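Local coordinates for protein esterase LipW (Mycobacterium marinum, PDB 3QH4) that probably hydrolyses ester bonds, as a mycobacterial member of the alpha/beta hydrolase superfamily, at residues A[87-92]-A[158-163]; A[188-193]-A[248-253]. All coordinates share one frame; numbering follows the deposited sequence.

Overall arrangement
Both contacts are parallel strand pairs of one mixed sheet. From the N terminus, the chain first forms the antiparallel strands 59-66 and 72-79 and then strand 85-91. Contact 1 closes a loop of 65 residues, which takes in strand 118-122 and helix 134-148 before the chain returns as strand 160-165. Helix 167-181 then leads to strand 189-193, where contact 2 opens, and after 54 intervening residues segment 248-253, leading into strand 250-255, closes it. The two loops follow one another without nesting or crossing. Strands 160-165 and 189-193 are themselves neighbours, so the segments lie in the order 87-92, 158-163, 188-193, 248-253 across the sheet.

Contact 1: A[87-92]-A[158-163]; sequences VVVYCH and RRLAVA
Val87 to Cys91 run parallel to Arg159 to Ala163 through a ladder of five backbone hydrogen bonds, the two strand axes inclined by 19°. The ladder opens with Val87 N giving to Arg159 O at 3.0 Å, and closes with Cys91 N giving to Ala163 O. Between them Val87 O receives Ala161 N, Val89 N gives to Ala161 O at 2.8 Å, and Val89 O receives Ala163 N in a more bent bond (N-H...O 141°). The carbonyls of Val87, Val89, Ala161 and Ala163 each also take a CA-H of the partner strand.

Side chains alternate between the two faces. On one, Leu160 CD1 touches two valines, 3.9 Å from Val87 CG1 and equally far from Val89 CG2; its side chain lies beside that of Val87 and crosses that of Val89 obliquely. Helix 134-148 covers this group through Val146 and Val147. On the other face two alanines meet Val88 and Tyr90. Val88 CG1, anti to the backbone N (chi1 178°), presses on Ala163 CB at 3.5 Å, tighter than normal van der Waals contact, while Val88 CG2 meets Ala161 CB at 4.1 Å. Ala163 CB also touches Tyr90 at one ring atom, CD1, 3.8 Å away, so that it bridges Val88 and the tyrosine. The Tyr90 hydroxyl is hydrogen-bonded to Asp104, and Leu311 and Phe315 of helix 298-315 pack over Val88 and Ala161.

Such all-parallel pairing of central strands, with helices on both faces, is characteristic of the alpha/beta hydrolase fold; here strand 160-165 leads into Ser166, in a sequence and geometry consistent with the nucleophile elbow.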
ATOM      1  N   VAL A  87      -9.257  -3.807  13.423  1.00  8.61           N
ATOM      2  CA  VAL A  87      -8.227  -2.803  13.121  1.00  8.05           C
ATOM      3  C   VAL A  87      -7.350  -3.262  11.969  1.00  8.08           C
ATOM      4  O   VAL A  87      -7.025  -4.456  11.867  1.00  7.72           O
ATOM      5  CB  VAL A  87      -7.366  -2.488  14.396  1.00  9.01           C
ATOM      6  CG1 VAL A  87      -6.703  -3.747  14.971  1.00  9.31           C
ATOM      7  CG2 VAL A  87      -6.297  -1.399  14.101  1.00  8.12           C
ATOM      8  N   VAL A  88      -6.993  -2.314  11.108  1.00  7.25           N
ATOM      9  CA  VAL A  88      -6.123  -2.584   9.961  1.00  6.83           C
ATOM     10  C   VAL A  88      -4.821  -1.826  10.166  1.00  6.37           C
ATOM     11  O   VAL A  88      -4.859  -0.625  10.435  1.00  6.64           O
ATOM     12  CB  VAL A  88      -6.778  -2.050   8.629  1.00  6.91           C
ATOM     13  CG1 VAL A  88      -5.837  -2.289   7.419  1.00  7.14           C
ATOM     14  CG2 VAL A  88      -8.137  -2.694   8.390  1.00  8.71           C
ATOM     15  N   VAL A  89      -3.663  -2.485  10.011  1.00  5.22           N
ATOM     16  CA  VAL A  89      -2.395  -1.749  10.006  1.00  4.73           C
ATOM     17  C   VAL A  89      -2.064  -1.503   8.546  1.00  5.03           C
ATOM     18  O   VAL A  89      -1.959  -2.460   7.792  1.00  4.89           O
ATOM     19  CB  VAL A  89      -1.266  -2.554  10.682  1.00  4.68           C
ATOM     20  CG1 VAL A  89       0.091  -1.886  10.449  1.00  5.37           C
ATOM     21  CG2 VAL A  89      -1.595  -2.714  12.195  1.00  6.39           C
ATOM     22  N   TYR A  90      -1.936  -0.229   8.160  1.00  5.14           N
ATOM     23  CA  TYR A  90      -1.826   0.185   6.751  1.00  4.86           C
ATOM     24  C   TYR A  90      -0.490   0.861   6.456  1.00  4.97           C
ATOM     25  O   TYR A  90      -0.015   1.671   7.285  1.00  5.28           O
ATOM     26  CB  TYR A  90      -2.964   1.173   6.403  1.00  5.12           C
ATOM     27  CG  TYR A  90      -2.915   1.639   4.973  1.00  4.69           C
ATOM     28  CD1 TYR A  90      -3.632   0.933   3.969  1.00  5.44           C
ATOM     29  CD2 TYR A  90      -2.184   2.783   4.614  1.00  3.15           C
ATOM     30  CE1 TYR A  90      -3.580   1.373   2.647  1.00  6.45           C
ATOM     31  CE2 TYR A  90      -2.125   3.231   3.287  1.00  3.10           C
ATOM     32  CZ  TYR A  90      -2.815   2.515   2.321  1.00  5.75           C
ATOM     33  OH  TYR A  90      -2.759   2.909   1.011  1.00  6.33           O
ATOM     34  N   CYS A  91       0.102   0.537   5.300  1.00  4.34           N
ATOM     35  CA  CYS A  91       1.358   1.167   4.820  1.00  4.21           C
ATOM     36  C   CYS A  91       1.128   1.811   3.463  1.00  4.88           C
ATOM     37  O   CYS A  91       0.647   1.150   2.541  1.00  5.18           O
ATOM     38  CB  CYS A  91       2.494   0.132   4.705  1.00  3.95           C
ATOM     39  SG  CYS A  91       3.004  -0.451   6.300  1.00  6.30           S
ATOM     40  N   HIS A  92       1.455   3.109   3.365  1.00  4.38           N
ATOM     41  CA  HIS A  92       1.187   3.928   2.161  1.00  5.18           C
ATOM     42  C   HIS A  92       2.092   3.636   0.939  1.00  4.69           C
ATOM     43  O   HIS A  92       3.121   2.986   1.047  1.00  4.72           O
ATOM     44  CB  HIS A  92       1.296   5.415   2.525  1.00  4.98           C
ATOM     45  CG  HIS A  92       2.686   5.851   2.889  1.00  4.67           C
ATOM     46  ND1 HIS A  92       3.637   6.148   1.937  1.00  5.48           N
ATOM     47  CD2 HIS A  92       3.283   6.054   4.091  1.00  6.22           C
ATOM     48  CE1 HIS A  92       4.767   6.493   2.533  1.00  5.83           C
ATOM     49  NE2 HIS A  92       4.570   6.458   3.842  1.00  6.24           N
ATOM     50  N   ARG A 158      -8.174  -9.646  18.031  1.00 14.41           N
ATOM     51  CA  ARG A 158      -8.593 -10.869  17.343  1.00 13.65           C
ATOM     52  C   ARG A 158      -9.069 -10.606  15.909  1.00 13.24           C
ATOM     53  O   ARG A 158      -9.323 -11.559  15.139  1.00 13.15           O
ATOM     54  CB  ARG A 158      -9.690 -11.601  18.119  1.00 15.74           C
ATOM     55  N   ARG A 159      -9.203  -9.321  15.549  1.00 11.21           N
ATOM     56  CA  ARG A 159      -9.648  -8.956  14.192  1.00 10.52           C
ATOM     57  C   ARG A 159      -8.657  -7.943  13.630  1.00 10.64           C
ATOM     58  O   ARG A 159      -8.963  -6.754  13.468  1.00 10.76           O
ATOM     59  CB  ARG A 159     -11.106  -8.451  14.169  1.00 11.54           C
ATOM     60  CG  ARG A 159     -12.099  -9.565  14.393  1.00 13.68           C
ATOM     61  CD  ARG A 159     -13.530  -9.017  14.329  1.00 16.02           C
ATOM     62  NE  ARG A 159     -13.798  -8.176  15.487  1.00 18.46           N
ATOM     63  CZ  ARG A 159     -14.798  -7.315  15.566  1.00 19.41           C
ATOM     64  NH1 ARG A 159     -15.634  -7.164  14.534  1.00 17.41           N
ATOM     65  NH2 ARG A 159     -14.952  -6.607  16.688  1.00 21.08           N
ATOM     66  N   LEU A 160      -7.451  -8.435  13.375  1.00  9.55           N
ATOM     67  CA  LEU A 160      -6.365  -7.599  12.852  1.00  9.16           C
ATOM     68  C   LEU A 160      -6.100  -7.943  11.398  1.00  8.36           C
ATOM     69  O   LEU A 160      -5.883  -9.119  11.053  1.00  8.80           O
ATOM     70  CB  LEU A 160      -5.095  -7.787  13.682  1.00  9.53           C
ATOM     71  CG  LEU A 160      -3.782  -7.215  13.112  1.00 11.03           C
ATOM     72  CD1 LEU A 160      -3.785  -5.721  13.261  1.00 12.47           C
ATOM     73  CD2 LEU A 160      -2.585  -7.831  13.916  1.00 14.19           C
ATOM     74  N   ALA A 161      -6.129  -6.899  10.557  1.00  6.21           N
ATOM     75  CA  ALA A 161      -5.820  -7.024   9.135  1.00  5.39           C
ATOM     76  C   ALA A 161      -4.604  -6.145   8.829  1.00  5.06           C
ATOM     77  O   ALA A 161      -4.269  -5.231   9.598  1.00  5.90           O
ATOM     78  CB  ALA A 161      -7.023  -6.591   8.286  1.00  5.64           C
ATOM     79  N   VAL A 162      -3.954  -6.436   7.710  1.00  4.27           N
ATOM     80  CA  VAL A 162      -2.847  -5.622   7.231  1.00  5.43           C
ATOM     81  C   VAL A 162      -3.197  -5.184   5.803  1.00  5.88           C
ATOM     82  O   VAL A 162      -3.940  -5.883   5.104  1.00  6.40           O
ATOM     83  CB  VAL A 162      -1.491  -6.389   7.294  1.00  4.74           C
ATOM     84  CG1 VAL A 162      -1.106  -6.734   8.765  1.00  5.31           C
ATOM     85  CG2 VAL A 162      -1.518  -7.683   6.452  1.00  5.61           C
ATOM     86  N   ALA A 163      -2.711  -4.015   5.391  1.00  4.76           N
ATOM     87  CA  ALA A 163      -3.113  -3.471   4.116  1.00  4.81           C
ATOM     88  C   ALA A 163      -2.048  -2.520   3.635  1.00  3.84           C
ATOM     89  O   ALA A 163      -1.284  -1.957   4.441  1.00  4.33           O
ATOM     90  CB  ALA A 163      -4.473  -2.714   4.248  1.00  5.01           C
TER

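Contact 2: A[188-193]-A[248-253]; sequences IFQLLH and PATLIT
Phe189 lies across the start of strand 250-255, with Ala249 O 3.4 Å above one ring face and offset toward the rim. Its CD1 touches Ala249 CB, and at the far end of the ring CZ meets Leu251 CB at 3.8 Å. On the same side of the sheet Leu191 and Leu251 lie side by side, CD1 to CD2 3.9 Å, while Leu192 CB and Ile252 CG1 make a looser contact on the opposite face.

Four backbone hydrogen bonds join the almost exactly parallel strands (3° between axes): Gln190 N to Ala249 O, Leu251 N to Gln190 O, Leu192 N to Leu251 O (2.8 Å and nearly straight, 175°) and Thr253 N to Leu192 O. A water links Ile188 O, to which it donates, with Ala249 N. This is the parallel pairing of an alpha/beta hydrolase core, in which helix 167-181 covers the Gln190 and Leu192 face and helix 298-315 the face of Phe189, His193 and Thr253.

Side-chain polar contacts occur at both ends. Gln190, extended beyond CG, brings NE2 to Pro248 O in a weak bond of 3.3 Å; Pro248 O also accepts Thr250 OG1, from its own segment, at 2.9 Å, so two side chains converge on it. At the other end Thr253 OG1 sits in the plane of the His193 ring, at its edge, hydrogen-bonded to ND1 at 2.8 Å. The second ring nitrogen, NE2, is hydrogen-bonded to Asp291, which leaves the imidazole held from both nitrogens.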
ATOM      1  N   ILE A 188      -5.896 -11.810  10.217  1.00  9.00           N
ATOM      2  CA  ILE A 188      -6.985 -12.529   9.588  1.00  9.17           C
ATOM      3  C   ILE A 188      -7.241 -12.147   8.133  1.00  8.41           C
ATOM      4  O   ILE A 188      -8.009 -12.824   7.431  1.00  9.58           O
ATOM      5  CB  ILE A 188      -8.308 -12.427  10.376  1.00  9.51           C
ATOM      6  CG1 ILE A 188      -8.855 -10.988  10.375  1.00  9.99           C
ATOM      7  CG2 ILE A 188      -8.105 -13.004  11.818  1.00 12.07           C
ATOM      8  CD1 ILE A 188     -10.291 -10.895  10.923  1.00 13.08           C
ATOM      9  N   PHE A 189      -6.597 -11.079   7.666  1.00  6.71           N
ATOM     10  CA  PHE A 189      -6.844 -10.662   6.297  1.00  5.82           C
ATOM     11  C   PHE A 189      -5.719  -9.772   5.832  1.00  6.08           C
ATOM     12  O   PHE A 189      -5.179  -9.002   6.642  1.00  6.68           O
ATOM     13  CB  PHE A 189      -8.153  -9.873   6.206  1.00  5.86           C
ATOM     14  CG  PHE A 189      -8.709  -9.786   4.805  1.00  6.58           C
ATOM     15  CD1 PHE A 189      -9.473 -10.833   4.287  1.00  5.69           C
ATOM     16  CD2 PHE A 189      -8.476  -8.656   4.014  1.00  6.80           C
ATOM     17  CE1 PHE A 189     -10.002 -10.752   2.990  1.00  4.15           C
ATOM     18  CE2 PHE A 189      -8.963  -8.580   2.699  1.00  6.39           C
ATOM     19  CZ  PHE A 189      -9.741  -9.631   2.189  1.00  6.43           C
ATOM     20  N   GLN A 190      -5.387  -9.857   4.543  1.00  4.95           N
ATOM     21  CA  GLN A 190      -4.430  -8.902   3.949  1.00  5.09           C
ATOM     22  C   GLN A 190      -5.039  -8.252   2.717  1.00  5.02           C
ATOM     23  O   GLN A 190      -5.564  -8.932   1.814  1.00  4.62           O
ATOM     24  CB  GLN A 190      -3.072  -9.564   3.612  1.00  6.81           C
ATOM     25  CG  GLN A 190      -3.111 -10.710   2.599  1.00  9.51           C
ATOM     26  CD  GLN A 190      -1.708 -11.268   2.284  1.00  8.36           C
ATOM     27  OE1 GLN A 190      -0.714 -10.527   2.189  1.00  8.49           O
ATOM     28  NE2 GLN A 190      -1.623 -12.591   2.200  1.00 12.97           N
ATOM     29  N   LEU A 191      -4.899  -6.936   2.640  1.00  4.29           N
ATOM     30  CA  LEU A 191      -5.476  -6.189   1.513  1.00  3.74           C
ATOM     31  C   LEU A 191      -4.328  -5.519   0.771  1.00  4.49           C
ATOM     32  O   LEU A 191      -3.618  -4.675   1.334  1.00  4.01           O
ATOM     33  CB  LEU A 191      -6.480  -5.151   2.049  1.00  4.61           C
ATOM     34  CG  LEU A 191      -7.231  -4.328   1.003  1.00  4.89           C
ATOM     35  CD1 LEU A 191      -8.634  -4.015   1.528  1.00  7.74           C
ATOM     36  CD2 LEU A 191      -6.451  -3.044   0.701  1.00  6.63           C
ATOM     37  N   LEU A 192      -4.082  -5.991  -0.445  1.00  2.81           N
ATOM     38  CA  LEU A 192      -2.902  -5.566  -1.218  1.00  3.71           C
ATOM     39  C   LEU A 192      -3.396  -4.826  -2.466  1.00  4.60           C
ATOM     40  O   LEU A 192      -3.828  -5.446  -3.461  1.00  4.99           O
ATOM     41  CB  LEU A 192      -2.034  -6.772  -1.607  1.00  3.93           C
ATOM     42  CG  LEU A 192      -1.652  -7.743  -0.488  1.00  4.84           C
ATOM     43  CD1 LEU A 192      -0.896  -8.941  -1.047  1.00  5.73           C
ATOM     44  CD2 LEU A 192      -0.794  -7.052   0.587  1.00  4.89           C
ATOM     45  N   HIS A 193      -3.358  -3.503  -2.400  1.00  3.59           N
ATOM     46  CA  HIS A 193      -3.718  -2.708  -3.573  1.00  3.47           C
ATOM     47  C   HIS A 193      -2.505  -2.394  -4.448  1.00  3.73           C
ATOM     48  O   HIS A 193      -1.502  -1.853  -3.969  1.00  3.24           O
ATOM     49  CB  HIS A 193      -4.484  -1.429  -3.166  1.00  4.23           C
ATOM     50  CG  HIS A 193      -4.830  -0.546  -4.327  1.00  3.21           C
ATOM     51  ND1 HIS A 193      -5.412  -1.033  -5.480  1.00  4.17           N
ATOM     52  CD2 HIS A 193      -4.692   0.792  -4.507  1.00  2.75           C
ATOM     53  CE1 HIS A 193      -5.599  -0.034  -6.329  1.00  3.41           C
ATOM     54  NE2 HIS A 193      -5.160   1.079  -5.769  1.00  4.17           N
ATOM     55  N   PRO A 248      -2.792 -15.216   5.215  1.00  8.40           N
ATOM     56  CA  PRO A 248      -4.173 -14.787   5.439  1.00  8.67           C
ATOM     57  C   PRO A 248      -4.938 -14.610   4.131  1.00  8.51           C
ATOM     58  O   PRO A 248      -4.336 -14.277   3.096  1.00  8.40           O
ATOM     59  CB  PRO A 248      -4.048 -13.431   6.148  1.00  8.83           C
ATOM     60  CG  PRO A 248      -2.607 -13.141   6.269  1.00 10.24           C
ATOM     61  CD  PRO A 248      -1.797 -14.225   5.668  1.00  9.14           C
ATOM     62  N   ALA A 249      -6.248 -14.843   4.210  1.00  8.21           N
ATOM     63  CA  ALA A 249      -7.177 -14.463   3.154  1.00  7.23           C
ATOM     64  C   ALA A 249      -6.834 -13.078   2.599  1.00  6.52           C
ATOM     65  O   ALA A 249      -6.434 -12.174   3.344  1.00  5.80           O
ATOM     66  CB  ALA A 249      -8.580 -14.491   3.681  1.00  7.89           C
ATOM     67  N   THR A 250      -6.965 -12.935   1.285  1.00  5.15           N
ATOM     68  CA  THR A 250      -6.379 -11.798   0.565  1.00  4.85           C
ATOM     69  C   THR A 250      -7.390 -11.131  -0.371  1.00  4.31           C
ATOM     70  O   THR A 250      -8.217 -11.838  -0.982  1.00  4.34           O
ATOM     71  CB  THR A 250      -5.185 -12.314  -0.274  1.00  5.20           C
ATOM     72  OG1 THR A 250      -4.189 -12.833   0.618  1.00  6.15           O
ATOM     73  CG2 THR A 250      -4.537 -11.192  -1.148  1.00  5.87           C
ATOM     74  N   LEU A 251      -7.335  -9.789  -0.445  1.00  3.07           N
ATOM     75  CA  LEU A 251      -7.905  -9.030  -1.566  1.00  2.98           C
ATOM     76  C   LEU A 251      -6.717  -8.408  -2.257  1.00  3.25           C
ATOM     77  O   LEU A 251      -5.918  -7.716  -1.618  1.00  4.29           O
ATOM     78  CB  LEU A 251      -8.861  -7.928  -1.111  1.00  2.99           C
ATOM     79  CG  LEU A 251      -9.259  -6.975  -2.246  1.00  4.68           C
ATOM     80  CD1 LEU A 251     -10.149  -7.678  -3.331  1.00  4.19           C
ATOM     81  CD2 LEU A 251     -10.010  -5.762  -1.648  1.00  5.23           C
ATOM     82  N   ILE A 252      -6.600  -8.655  -3.560  1.00  2.87           N
ATOM     83  CA  ILE A 252      -5.495  -8.077  -4.326  1.00  2.80           C
ATOM     84  C   ILE A 252      -6.040  -7.430  -5.591  1.00  2.98           C
ATOM     85  O   ILE A 252      -6.794  -8.057  -6.348  1.00  3.01           O
ATOM     86  CB  ILE A 252      -4.379  -9.152  -4.566  1.00  2.93           C
ATOM     87  CG1 ILE A 252      -3.200  -8.556  -5.349  1.00  2.82           C
ATOM     88  CG2 ILE A 252      -4.916 -10.396  -5.308  1.00  4.58           C
ATOM     89  CD1 ILE A 252      -1.962  -9.532  -5.439  1.00  4.07           C
ATOM     90  N   THR A 253      -5.633  -6.181  -5.847  1.00  2.99           N
ATOM     91  CA  THR A 253      -6.253  -5.401  -6.906  1.00  2.84           C
ATOM     92  C   THR A 253      -5.169  -4.708  -7.739  1.00  3.53           C
ATOM     93  O   THR A 253      -4.051  -4.473  -7.240  1.00  4.69           O
ATOM     94  CB  THR A 253      -7.188  -4.328  -6.289  1.00  3.18           C
ATOM     95  OG1 THR A 253      -6.488  -3.593  -5.267  1.00  3.33           O
ATOM     96  CG2 THR A 253      -8.441  -4.972  -5.677  1.00  3.28           C
TER
HETATM   97  O   HOH W   1      -7.325 -15.594   6.767  1.00  6.46           O